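Sulfonate ABC transporter, periplasmic sulfonate-binding protein SsuA (Methylobacillus flagellatus, PDB 3UIF) probably binds sulfonates or sulfate esters in the periplasm and delivers them to an ABC transporter for uptake. Local coordinates at residues T88-A93 against M304-F309; S99-V104 against F171-S176; L103-N108 against V184-W189; I217-V222 against V310-K315. All blocks are in the same frame, centred on the assembly; numbering follows the deposited sequence.

Contact 1: T88-A93 against M304-F309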
loop_
_atom_site.group_PDB
_atom_site.type_symbol
_atom_site.label_atom_id
_atom_site.label_comp_id
_atom_site.label_asym_id
_atom_site.label_seq_id
_atom_site.Cartn_x
_atom_site.Cartn_y
_atom_site.Cartn_z
ATOM N N THR A 88 6.534 -7.214 -16.723
ATOM C CA THR A 88 6.127 -5.992 -17.424
ATOM C C THR A 88 6.593 -4.728 -16.711
ATOM O O THR A 88 6.884 -3.718 -17.348
ATOM C CB THR A 88 4.590 -5.943 -17.641
ATOM O OG1 THR A 88 4.153 -7.098 -18.385
ATOM C CG2 THR A 88 4.168 -4.661 -18.375
ATOM N N VAL A 89 6.693 -4.815 -15.390
ATOM C CA VAL A 89 6.748 -3.641 -14.526
ATOM C C VAL A 89 7.692 -3.858 -13.328
ATOM O O VAL A 89 7.837 -4.985 -12.846
ATOM C CB VAL A 89 5.295 -3.260 -14.145
ATOM C CG1 VAL A 89 5.075 -3.105 -12.651
ATOM C CG2 VAL A 89 4.842 -2.043 -14.928
ATOM N N GLN A 90 8.335 -2.776 -12.888
ATOM C CA GLN A 90 9.378 -2.768 -11.844
ATOM C C GLN A 90 9.031 -1.775 -10.753
ATOM O O GLN A 90 8.531 -0.685 -11.054
ATOM C CB GLN A 90 10.660 -2.187 -12.409
ATOM C CG GLN A 90 11.742 -3.122 -12.820
ATOM C CD GLN A 90 12.674 -2.403 -13.780
ATOM O OE1 GLN A 90 13.517 -1.606 -13.366
ATOM N NE2 GLN A 90 12.513 -2.668 -15.083
ATOM N N LEU A 91 9.364 -2.100 -9.506
ATOM C CA LEU A 91 9.273 -1.123 -8.425
ATOM C C LEU A 91 10.544 -0.256 -8.419
ATOM O O LEU A 91 11.643 -0.768 -8.140
ATOM C CB LEU A 91 9.076 -1.814 -7.070
ATOM C CG LEU A 91 8.940 -0.902 -5.845
ATOM C CD1 LEU A 91 7.675 -0.051 -5.914
ATOM C CD2 LEU A 91 8.933 -1.749 -4.586
ATOM N N VAL A 92 10.386 1.041 -8.732
ATOM C CA VAL A 92 11.523 1.985 -8.782
ATOM C C VAL A 92 11.566 2.969 -7.607
ATOM O O VAL A 92 12.560 3.679 -7.431
ATOM C CB VAL A 92 11.613 2.760 -10.110
ATOM C CG1 VAL A 92 11.931 1.813 -11.271
ATOM C CG2 VAL A 92 10.346 3.578 -10.361
ATOM N N ALA A 93 10.486 3.006 -6.826
ATOM C CA ALA A 93 10.421 3.769 -5.575
ATOM C C ALA A 93 9.308 3.226 -4.663
ATOM O O ALA A 93 8.115 3.476 -4.913
ATOM C CB ALA A 93 10.217 5.259 -5.852
HETATM N N MSE A 304 11.552 -7.811 -10.546
HETATM C CA MSE A 304 10.484 -6.852 -10.309
HETATM C C MSE A 304 10.926 -5.748 -9.370
HETATM O O MSE A 304 10.294 -4.699 -9.308
HETATM C CB MSE A 304 9.433 -7.770 -9.724
HETATM C CG MSE A 304 8.247 -7.075 -9.099
HETATM SE SE MSE A 304 7.036 -8.531 -8.549
HETATM C CE MSE A 304 5.581 -7.300 -8.132
ATOM N N LEU A 305 12.017 -5.955 -8.639
ATOM C CA LEU A 305 12.541 -4.906 -7.774
ATOM C C LEU A 305 13.842 -4.306 -8.294
ATOM O O LEU A 305 14.833 -5.017 -8.467
ATOM C CB LEU A 305 12.778 -5.441 -6.368
ATOM C CG LEU A 305 11.694 -6.237 -5.651
ATOM C CD1 LEU A 305 12.303 -6.817 -4.384
ATOM C CD2 LEU A 305 10.458 -5.392 -5.370
ATOM N N ASN A 306 13.840 -2.996 -8.529
ATOM C CA ASN A 306 15.034 -2.288 -8.960
ATOM C C ASN A 306 15.447 -1.176 -7.987
ATOM O O ASN A 306 14.891 -0.082 -8.036
ATOM C CB ASN A 306 14.823 -1.731 -10.366
ATOM C CG ASN A 306 16.103 -1.198 -10.986
ATOM O OD1 ASN A 306 17.146 -1.108 -10.339
ATOM N ND2 ASN A 306 16.022 -0.837 -12.249
ATOM N N PRO A 307 16.435 -1.450 -7.108
ATOM C CA PRO A 307 16.899 -0.471 -6.111
ATOM C C PRO A 307 17.862 0.608 -6.630
ATOM O O PRO A 307 18.283 1.471 -5.855
ATOM C CB PRO A 307 17.616 -1.348 -5.070
ATOM C CG PRO A 307 18.140 -2.491 -5.869
ATOM C CD PRO A 307 17.142 -2.740 -6.975
ATOM N N HIS A 308 18.206 0.572 -7.914
ATOM C CA HIS A 308 19.238 1.476 -8.450
ATOM C C HIS A 308 18.904 2.954 -8.377
ATOM O O HIS A 308 19.793 3.776 -8.147
ATOM C CB HIS A 308 19.657 1.068 -9.877
ATOM C CG HIS A 308 20.488 2.114 -10.600
ATOM N ND1 HIS A 308 21.764 2.408 -10.247
ATOM C CD2 HIS A 308 20.173 2.957 -11.683
ATOM C CE1 HIS A 308 22.248 3.381 -11.070
ATOM N NE2 HIS A 308 21.272 3.715 -11.945
ATOM N N PHE A 309 17.632 3.300 -8.560
ATOM C CA PHE A 309 17.201 4.702 -8.610
ATOM C C PHE A 309 17.092 5.409 -7.251
ATOM O O PHE A 309 17.381 6.610 -7.152
ATOM C CB PHE A 309 15.898 4.828 -9.405
ATOM C CG PHE A 309 16.021 4.316 -10.798
ATOM C CD1 PHE A 309 16.674 5.068 -11.773
ATOM C CD2 PHE A 309 15.541 3.054 -11.131
ATOM C CE1 PHE A 309 16.824 4.580 -13.068
ATOM C CE2 PHE A 309 15.679 2.561 -12.427
ATOM C CZ PHE A 309 16.328 3.327 -13.398
HETATM O O HOH W 1 15.177 2.420 -7.288
#
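The amides of Gln90 and Asn306 cross obliquely, their planes 33° apart, while the Phe309 ring has His308 CD2 over one face, toward the rim, and receives Val92 CG1 at a slant. These groups flank a single beta bridge, in which Leu91 of strand 89-91 pairs with Leu305 as the C-terminal chain passes on its way into helix 308-316. The strand belongs to the mixed sheet of one lobe of a periplasmic binding protein fold. Leu91 N donates to Met304 O over 2.8 Å, Met304 being a selenomethionine, and Asn306 N returns a bond to Leu91 O.

Asparagine suits its place because its amide works in two directions. With CG anti to the backbone N (chi1 -170°), ND2 reaches Gln90 OE1 at 2.8 Å, the oxygen lying almost in the Asn306 amide plane. OD1 turns instead to the start of the helix and accepts from His308 N, a capping bond in which the donor stands above the carbonyl plane. Gln90, long and extended beyond CG, spans from Asn306 to Asn208, whose OD1 accepts from its NE2. With a valine in place of Gln90, both asparagines would probably lose this amide partner, and the Asn306 side chain would be freer to turn.

The apolar contacts lie on opposite sides of the chain: on one, Leu91 CD2 is 4.0 Å from Leu305 CD2, the leucines side by side; on the other, Val92 CG1 rests 3.8 Å from Phe309 CD2. One water joins the ends, donating to Val92 O at 2.9 Å and also to Asn306 O.

Contact 2: S99-V104 against F171-S176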
loop_
_atom_site.group_PDB
_atom_site.type_symbol
_atom_site.label_atom_id
_atom_site.label_comp_id
_atom_site.label_asym_id
_atom_site.label_seq_id
_atom_site.Cartn_x
_atom_site.Cartn_y
_atom_site.Cartn_z
ATOM N N SER A 99 -0.585 0.602 5.004
ATOM C CA SER A 99 -1.652 0.327 5.975
ATOM C C SER A 99 -1.358 -0.773 6.986
ATOM O O SER A 99 -0.766 -1.809 6.646
ATOM C CB SER A 99 -2.930 -0.089 5.233
ATOM O OG SER A 99 -3.018 0.529 3.963
ATOM N N ASN A 100 -1.817 -0.576 8.218
ATOM C CA ASN A 100 -1.944 -1.682 9.151
ATOM C C ASN A 100 -3.227 -2.478 8.863
ATOM O O ASN A 100 -4.106 -2.030 8.105
ATOM C CB ASN A 100 -1.937 -1.188 10.609
ATOM C CG ASN A 100 -0.596 -0.611 11.030
ATOM O OD1 ASN A 100 0.408 -1.328 11.152
ATOM N ND2 ASN A 100 -0.573 0.699 11.264
ATOM N N SER A 101 -3.324 -3.665 9.449
ATOM C CA SER A 101 -4.576 -4.405 9.452
ATOM C C SER A 101 -5.007 -4.648 10.871
ATOM O O SER A 101 -4.200 -4.535 11.787
ATOM C CB SER A 101 -4.450 -5.714 8.703
ATOM O OG SER A 101 -4.074 -5.461 7.371
ATOM N N TYR A 102 -6.281 -4.975 11.045
ATOM C CA TYR A 102 -6.920 -4.952 12.359
ATOM C C TYR A 102 -7.937 -6.078 12.481
ATOM O O TYR A 102 -8.690 -6.343 11.535
ATOM C CB TYR A 102 -7.644 -3.608 12.555
ATOM C CG TYR A 102 -6.769 -2.381 12.411
ATOM C CD1 TYR A 102 -6.512 -1.806 11.165
ATOM C CD2 TYR A 102 -6.194 -1.796 13.527
ATOM C CE1 TYR A 102 -5.706 -0.694 11.041
ATOM C CE2 TYR A 102 -5.381 -0.679 13.418
ATOM C CZ TYR A 102 -5.147 -0.129 12.177
ATOM O OH TYR A 102 -4.355 0.984 12.124
ATOM N N LEU A 103 -7.967 -6.725 13.640
ATOM C CA LEU A 103 -9.031 -7.670 13.984
ATOM C C LEU A 103 -9.966 -7.001 14.965
ATOM O O LEU A 103 -9.543 -6.501 16.016
ATOM C CB LEU A 103 -8.468 -8.961 14.573
ATOM C CG LEU A 103 -9.424 -10.141 14.800
ATOM C CD1 LEU A 103 -10.073 -10.648 13.517
ATOM C CD2 LEU A 103 -8.690 -11.276 15.498
ATOM N N VAL A 104 -11.244 -6.990 14.596
ATOM C CA VAL A 104 -12.297 -6.311 15.331
ATOM C C VAL A 104 -13.312 -7.353 15.723
ATOM O O VAL A 104 -13.670 -8.202 14.913
ATOM C CB VAL A 104 -13.031 -5.302 14.432
ATOM C CG1 VAL A 104 -13.763 -4.269 15.263
ATOM C CG2 VAL A 104 -12.066 -4.646 13.435
ATOM N N PHE A 171 -11.983 -8.595 9.741
ATOM C CA PHE A 171 -10.602 -8.255 9.447
ATOM C C PHE A 171 -10.517 -7.181 8.370
ATOM O O PHE A 171 -11.015 -7.375 7.255
ATOM C CB PHE A 171 -9.813 -9.497 9.046
ATOM C CG PHE A 171 -8.338 -9.361 9.270
ATOM C CD1 PHE A 171 -7.798 -9.548 10.541
ATOM C CD2 PHE A 171 -7.484 -9.016 8.214
ATOM C CE1 PHE A 171 -6.436 -9.405 10.751
ATOM C CE2 PHE A 171 -6.120 -8.881 8.421
ATOM C CZ PHE A 171 -5.595 -9.075 9.689
ATOM N N SER A 172 -9.899 -6.049 8.703
ATOM C CA SER A 172 -9.866 -4.900 7.789
ATOM C C SER A 172 -8.739 -3.919 8.104
ATOM O O SER A 172 -7.875 -4.197 8.935
ATOM C CB SER A 172 -11.216 -4.164 7.830
ATOM O OG SER A 172 -11.428 -3.399 6.646
ATOM N N LEU A 173 -8.769 -2.767 7.442
ATOM C CA LEU A 173 -7.783 -1.710 7.654
ATOM C C LEU A 173 -8.324 -0.696 8.648
ATOM O O LEU A 173 -9.234 -1.002 9.404
ATOM C CB LEU A 173 -7.452 -1.026 6.333
ATOM C CG LEU A 173 -7.097 -1.915 5.130
ATOM C CD1 LEU A 173 -6.686 -1.034 3.954
ATOM C CD2 LEU A 173 -6.004 -2.922 5.449
ATOM N N PHE A 174 -7.780 0.518 8.622
ATOM C CA PHE A 174 -8.110 1.569 9.606
ATOM C C PHE A 174 -9.588 1.966 9.678
ATOM O O PHE A 174 -10.008 2.628 10.628
ATOM C CB PHE A 174 -7.201 2.800 9.427
ATOM C CG PHE A 174 -7.493 3.615 8.185
ATOM C CD1 PHE A 174 -7.674 3.007 6.935
ATOM C CD2 PHE A 174 -7.565 4.995 8.257
ATOM C CE1 PHE A 174 -7.941 3.762 5.800
ATOM C CE2 PHE A 174 -7.822 5.761 7.127
ATOM C CZ PHE A 174 -8.016 5.150 5.901
ATOM N N ASP A 175 -10.382 1.557 8.692
ATOM C CA ASP A 175 -11.844 1.716 8.769
ATOM C C ASP A 175 -12.411 1.040 10.021
ATOM O O ASP A 175 -13.509 1.360 10.478
ATOM C CB ASP A 175 -12.524 1.180 7.512
ATOM C CG ASP A 175 -12.007 -0.187 7.112
ATOM O OD1 ASP A 175 -10.819 -0.279 6.723
ATOM O OD2 ASP A 175 -12.787 -1.164 7.168
ATOM N N SER A 176 -11.650 0.112 10.582
ATOM C CA SER A 176 -12.007 -0.529 11.848
ATOM C C SER A 176 -12.328 0.467 12.984
ATOM O O SER A 176 -13.224 0.215 13.793
ATOM C CB SER A 176 -10.890 -1.478 12.288
ATOM O OG SER A 176 -10.523 -2.355 11.236
#
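Leu173 O, lying beside Tyr102 CD1, is gripped twice from within its own turn: Ser176 OG donates to it at 2.6 Å and Ser176 N at 2.9 Å. This type I turn, Leu173 to Ser176, follows strand 171-172, which pairs antiparallel with strand 102-104 in the central sheet of the second lobe. Tyr102 and Ser172 form the hydrogen-bonded pair. Tyr102 N gives to Ser172 O and Ser172 N to Tyr102 O, the first bond distinctly bent at 132°. Leu103 and Phe171 follow as a non-hydrogen-bonded pair.

Phe171 swings its ring across the backbone, so that Tyr102 O sits over one face, 3.5 Å from Phe171 CD1. Leu103 CD1 meets the ring edge 3.9 Å from Phe171 CD1, and Ser101 CB approaches Phe171 CE2 obliquely. An alanine in place of Phe171 would probably open a gap beside Ser101 and Leu103 and leave Phe134 without its edge-to-face ring partner. Leu173 turns CG beside its backbone N (chi1 -49°), which sends CD2 to Asn100 O at 3.4 Å and CD1 toward Ser99.

On the face of Tyr102 and Ser172, small Ser176 fits between larger neighbours: its OG lies against Tyr102 CB and is 3.5 Å from Val104 CG2. Ser172 OG donates to the syn lone pair of Asp175 OD2, tying Ser172 to the turn. The Tyr102 hydroxyl is hydrogen-bonded to Glu258. The serine hydroxyls of 171-176 are thus satisfied within their own segment, and the two segments are joined by backbone bonds and by the fit of apolar surfaces.

Contact 3: L103-N108 against V184-W189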
loop_
_atom_site.group_PDB
_atom_site.type_symbol
_atom_site.label_atom_id
_atom_site.label_comp_id
_atom_site.label_asym_id
_atom_site.label_seq_id
_atom_site.Cartn_x
_atom_site.Cartn_y
_atom_site.Cartn_z
ATOM N N LEU A 103 -7.967 -6.725 13.640
ATOM C CA LEU A 103 -9.031 -7.670 13.984
ATOM C C LEU A 103 -9.966 -7.001 14.965
ATOM O O LEU A 103 -9.543 -6.501 16.016
ATOM C CB LEU A 103 -8.468 -8.961 14.573
ATOM C CG LEU A 103 -9.424 -10.141 14.800
ATOM C CD1 LEU A 103 -10.073 -10.648 13.517
ATOM C CD2 LEU A 103 -8.690 -11.276 15.498
ATOM N N VAL A 104 -11.244 -6.990 14.596
ATOM C CA VAL A 104 -12.297 -6.311 15.331
ATOM C C VAL A 104 -13.312 -7.353 15.723
ATOM O O VAL A 104 -13.670 -8.202 14.913
ATOM C CB VAL A 104 -13.031 -5.302 14.432
ATOM C CG1 VAL A 104 -13.763 -4.269 15.263
ATOM C CG2 VAL A 104 -12.066 -4.646 13.435
ATOM N N VAL A 105 -13.763 -7.284 16.968
ATOM C CA VAL A 105 -14.840 -8.135 17.481
ATOM C C VAL A 105 -15.980 -7.255 18.004
ATOM O O VAL A 105 -15.752 -6.090 18.316
ATOM C CB VAL A 105 -14.353 -9.122 18.583
ATOM C CG1 VAL A 105 -13.418 -10.170 17.994
ATOM C CG2 VAL A 105 -13.712 -8.397 19.766
ATOM N N PRO A 106 -17.211 -7.804 18.095
ATOM C CA PRO A 106 -18.305 -6.973 18.621
ATOM C C PRO A 106 -17.927 -6.399 19.976
ATOM O O PRO A 106 -17.087 -6.974 20.677
ATOM C CB PRO A 106 -19.465 -7.963 18.759
ATOM C CG PRO A 106 -19.191 -8.992 17.719
ATOM C CD PRO A 106 -17.690 -9.144 17.702
ATOM N N LYS A 107 -18.516 -5.259 20.323
ATOM C CA LYS A 107 -18.188 -4.593 21.586
ATOM C C LYS A 107 -18.157 -5.562 22.789
ATOM O O LYS A 107 -17.187 -5.569 23.546
ATOM C CB LYS A 107 -19.135 -3.405 21.857
ATOM C CG LYS A 107 -18.849 -2.635 23.147
ATOM C CD LYS A 107 -17.486 -1.943 23.101
ATOM C CE LYS A 107 -16.839 -1.870 24.479
ATOM N NZ LYS A 107 -16.557 -3.216 25.081
ATOM N N ASN A 108 -19.199 -6.382 22.939
ATOM C CA ASN A 108 -19.343 -7.251 24.113
ATOM C C ASN A 108 -18.711 -8.648 24.023
ATOM O O ASN A 108 -19.200 -9.590 24.658
ATOM C CB ASN A 108 -20.831 -7.412 24.459
ATOM C CG ASN A 108 -21.492 -6.097 24.835
ATOM O OD1 ASN A 108 -22.609 -5.807 24.391
ATOM N ND2 ASN A 108 -20.800 -5.283 25.649
ATOM N N VAL A 184 -19.565 0.162 18.779
ATOM C CA VAL A 184 -20.155 -1.125 18.418
ATOM C C VAL A 184 -19.111 -2.228 18.131
ATOM O O VAL A 184 -19.461 -3.395 17.870
ATOM C CB VAL A 184 -21.177 -0.929 17.271
ATOM C CG1 VAL A 184 -20.503 -0.955 15.899
ATOM C CG2 VAL A 184 -22.338 -1.916 17.398
ATOM N N GLY A 185 -17.832 -1.869 18.219
ATOM C CA GLY A 185 -16.767 -2.850 18.065
ATOM C C GLY A 185 -15.544 -2.561 18.903
ATOM O O GLY A 185 -15.377 -1.455 19.417
ATOM N N LYS A 186 -14.682 -3.558 19.048
ATOM C CA LYS A 186 -13.370 -3.315 19.640
ATOM C C LYS A 186 -12.255 -4.033 18.885
ATOM O O LYS A 186 -12.398 -5.182 18.487
ATOM C CB LYS A 186 -13.354 -3.611 21.153
ATOM C CG LYS A 186 -13.752 -5.016 21.575
ATOM C CD LYS A 186 -13.418 -5.229 23.043
ATOM C CE LYS A 186 -13.451 -6.702 23.443
ATOM N NZ LYS A 186 -14.798 -7.180 23.863
ATOM N N ILE A 187 -11.161 -3.320 18.666
ATOM C CA ILE A 187 -9.986 -3.864 18.009
ATOM C C ILE A 187 -9.168 -4.620 19.048
ATOM O O ILE A 187 -8.882 -4.091 20.114
ATOM C CB ILE A 187 -9.133 -2.747 17.367
ATOM C CG1 ILE A 187 -9.919 -2.064 16.247
ATOM C CG2 ILE A 187 -7.809 -3.290 16.837
ATOM C CD1 ILE A 187 -9.288 -0.770 15.772
ATOM N N ILE A 188 -8.802 -5.857 18.732
ATOM C CA ILE A 188 -8.152 -6.755 19.704
ATOM C C ILE A 188 -6.783 -7.229 19.217
ATOM O O ILE A 188 -5.987 -7.757 19.982
ATOM C CB ILE A 188 -9.033 -7.980 20.041
ATOM C CG1 ILE A 188 -9.408 -8.748 18.765
ATOM C CG2 ILE A 188 -10.266 -7.534 20.820
ATOM C CD1 ILE A 188 -9.671 -10.227 18.976
ATOM N N TRP A 189 -6.531 -7.037 17.929
ATOM C CA TRP A 189 -5.247 -7.330 17.353
ATOM C C TRP A 189 -5.048 -6.372 16.222
ATOM O O TRP A 189 -6.011 -5.934 15.610
ATOM C CB TRP A 189 -5.204 -8.768 16.864
ATOM C CG TRP A 189 -3.858 -9.124 16.306
ATOM C CD1 TRP A 189 -2.761 -9.625 17.003
ATOM C CD2 TRP A 189 -3.394 -8.973 14.914
ATOM N NE1 TRP A 189 -1.691 -9.803 16.167
ATOM C CE2 TRP A 189 -1.997 -9.428 14.899
ATOM C CE3 TRP A 189 -3.968 -8.521 13.731
ATOM C CZ2 TRP A 189 -1.234 -9.433 13.737
ATOM C CZ3 TRP A 189 -3.187 -8.532 12.562
ATOM C CH2 TRP A 189 -1.854 -8.987 12.570
#
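This is an antiparallel strand pairing at one margin of the second lobe's sheet, where strand 185-189 lies outermost beside strand 103-106; the short axes run 140° apart. Leu103 N donates to Trp189 O and Ile188 N to Leu103 O, then the register slips by one residue, a beta bulge, before Val105 and Lys186 exchange two nearly straight bonds.

The beta-branched residues suit the strands. Ile188 sets CG1 between its backbone N and carbonyl carbon (chi1 56°), which carries CD1 to Leu103 CD2 at 3.8 Å, while its CG2 meets Val105 CG2 at 3.7 Å. Leu103 CB also touches Trp189 CB. Gly185 offers only its CA to Val104 CG1, which suits a place where a CB would probably come close to that methyl.

At the exposed end the long Lys186 runs past Val105 CG2, and its NZ donates to Lys107 O at 2.9 Å and to Ser109 O, tying down the turn after the strand. Lys107 NZ lies 4.5 Å from Lys186 NZ, so the two ammonium groups probably repel mildly.

With strand 102-106 inserted antiparallel between 169-172 and 185-190, the sheet has the strand order characteristic of type 2 periplasmic binding proteins.

Contact 4: I217-V222 against V310-K315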
loop_
_atom_site.group_PDB
_atom_site.type_symbol
_atom_site.label_atom_id
_atom_site.label_comp_id
_atom_site.label_asym_id
_atom_site.label_seq_id
_atom_site.Cartn_x
_atom_site.Cartn_y
_atom_site.Cartn_z
ATOM N N ILE A 217 15.411 9.847 -17.409
ATOM C CA ILE A 217 14.066 10.285 -17.026
ATOM C C ILE A 217 13.540 9.541 -15.803
ATOM O O ILE A 217 12.947 10.156 -14.908
ATOM C CB ILE A 217 13.065 10.135 -18.199
ATOM C CG1 ILE A 217 13.375 11.156 -19.294
ATOM C CG2 ILE A 217 11.622 10.270 -17.713
ATOM C CD1 ILE A 217 12.524 10.992 -20.525
ATOM N N THR A 218 13.742 8.221 -15.780
ATOM C CA THR A 218 13.286 7.399 -14.663
ATOM C C THR A 218 13.898 7.948 -13.392
ATOM O O THR A 218 13.217 8.109 -12.387
ATOM C CB THR A 218 13.649 5.908 -14.838
ATOM O OG1 THR A 218 13.054 5.396 -16.040
ATOM C CG2 THR A 218 13.157 5.073 -13.639
ATOM N N GLN A 219 15.184 8.268 -13.466
ATOM C CA GLN A 219 15.921 8.846 -12.347
ATOM C C GLN A 219 15.347 10.192 -11.916
ATOM O O GLN A 219 15.214 10.458 -10.724
ATOM C CB GLN A 219 17.398 9.000 -12.696
ATOM C CG GLN A 219 18.249 9.472 -11.526
ATOM C CD GLN A 219 18.260 8.474 -10.393
ATOM O OE1 GLN A 219 18.801 7.369 -10.527
ATOM N NE2 GLN A 219 17.644 8.850 -9.260
ATOM N N ALA A 220 15.004 11.031 -12.882
ATOM C CA ALA A 220 14.496 12.346 -12.580
ATOM C C ALA A 220 13.197 12.199 -11.790
ATOM O O ALA A 220 12.984 12.882 -10.782
ATOM C CB ALA A 220 14.301 13.144 -13.853
ATOM N N ILE A 221 12.362 11.254 -12.218
ATOM C CA ILE A 221 11.119 10.925 -11.511
ATOM C C ILE A 221 11.337 10.438 -10.080
ATOM O O ILE A 221 10.728 10.956 -9.143
ATOM C CB ILE A 221 10.258 9.959 -12.339
ATOM C CG1 ILE A 221 9.371 10.774 -13.257
ATOM C CG2 ILE A 221 9.361 9.088 -11.468
ATOM C CD1 ILE A 221 9.224 10.154 -14.613
ATOM N N VAL A 222 12.213 9.455 -9.919
ATOM C CA VAL A 222 12.554 8.937 -8.592
ATOM C C VAL A 222 13.178 9.999 -7.670
ATOM O O VAL A 222 12.749 10.162 -6.519
ATOM C CB VAL A 222 13.452 7.689 -8.668
ATOM C CG1 VAL A 222 13.699 7.154 -7.270
ATOM C CG2 VAL A 222 12.805 6.618 -9.547
ATOM N N VAL A 310 16.668 4.669 -6.227
ATOM C CA VAL A 310 16.593 5.180 -4.868
ATOM C C VAL A 310 18.016 5.369 -4.295
ATOM O O VAL A 310 18.326 6.402 -3.667
ATOM C CB VAL A 310 15.735 4.244 -3.996
ATOM C CG1 VAL A 310 16.004 4.446 -2.505
ATOM C CG2 VAL A 310 14.259 4.406 -4.351
ATOM N N ALA A 311 18.873 4.374 -4.540
ATOM C CA ALA A 311 20.300 4.453 -4.228
ATOM C C ALA A 311 20.937 5.715 -4.837
ATOM O O ALA A 311 21.587 6.487 -4.113
ATOM C CB ALA A 311 21.020 3.196 -4.694
ATOM N N THR A 312 20.748 5.934 -6.146
ATOM C CA THR A 312 21.292 7.138 -6.793
ATOM C C THR A 312 20.691 8.405 -6.158
ATOM O O THR A 312 21.422 9.342 -5.803
ATOM C CB THR A 312 21.106 7.128 -8.335
ATOM O OG1 THR A 312 21.792 6.004 -8.892
ATOM C CG2 THR A 312 21.659 8.396 -8.979
ATOM N N ALA A 313 19.371 8.400 -5.979
ATOM C CA ALA A 313 18.641 9.548 -5.431
ATOM C C ALA A 313 19.050 9.942 -4.010
ATOM O O ALA A 313 19.223 11.129 -3.745
ATOM C CB ALA A 313 17.139 9.328 -5.520
ATOM N N LEU A 314 19.216 8.955 -3.124
ATOM C CA LEU A 314 19.605 9.185 -1.718
ATOM C C LEU A 314 21.014 9.764 -1.579
ATOM O O LEU A 314 21.248 10.628 -0.733
ATOM C CB LEU A 314 19.512 7.896 -0.904
ATOM C CG LEU A 314 18.195 7.119 -0.725
ATOM C CD1 LEU A 314 18.507 5.851 0.046
ATOM C CD2 LEU A 314 17.082 7.904 -0.038
ATOM N N LYS A 315 21.944 9.280 -2.402
ATOM C CA LYS A 315 23.281 9.874 -2.505
ATOM C C LYS A 315 23.160 11.323 -2.996
ATOM O O LYS A 315 23.679 12.231 -2.376
ATOM C CB LYS A 315 24.196 9.043 -3.433
ATOM C CG LYS A 315 25.582 9.644 -3.712
ATOM C CD LYS A 315 26.463 8.696 -4.525
ATOM C CE LYS A 315 27.728 9.348 -5.091
ATOM N NZ LYS A 315 27.542 9.944 -6.460
#
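Gln219 on Thr312 and Ala313 forms the close part of this helix crossing, although it is partly exposed. The glutamine is bent at chi2 (63°), which brings its amide over Thr312, Gln219 OE1 lying 3.2 Å from Thr312 CB with CG2 also beside it, and sets Gln219 NE2 near Ala313 CB at 3.8 Å. The amide packs here without bonding to Thr312; its NE2 is hydrogen-bonded to Thr223 OG1, one turn on, and to Phe309 O, while Thr312 OG1 pairs with His308 O in its own helix. Glutamine thus suits a border position, its methylenes spanning the gap and its amide serving a backbone carbonyl.

The buried, apolar part is more widely spaced. Val222 CG1 lies 4.0 Å from Val310 CG2, the two branches meeting at about a right angle, with Ala313 CB a little farther off. The short axes cross at -57° and approach to 9.4 Å, and the small Ala313 methyl suits the side turned toward helix 215-233.

The other side of helix 215-233 faces the sheet, with Ile217 and Ile221 on Val8 of strand 6-17 and Thr218 and Ile221 on Phe71 of strand 71-75. Helix 308-316 is backed by Tyr274 against Val310 and Leu273 against Leu314.

In the fold
From the N terminus, contact 1 opens first, at 88-93, and its loop closes only at 304-309, enclosing 210 residues. Contacts 2 and 3 nest inside it: both start from strand 102-106, whose Leu103 and Val104 they share, and close successively at 171-176 and 184-189, building neighbouring pairs in one sheet. Contact 4 opens at 217-222, within the loop of contact 1, and closes at 310-315, just beyond it, so these two cross. They touch through helix 308-316, which binds the chain's late part to strand 89-94 and helix 215-233. Contacts 1 and 2, their centres 28 Å apart, lie on opposite sides of the chain's centre, in different lobes.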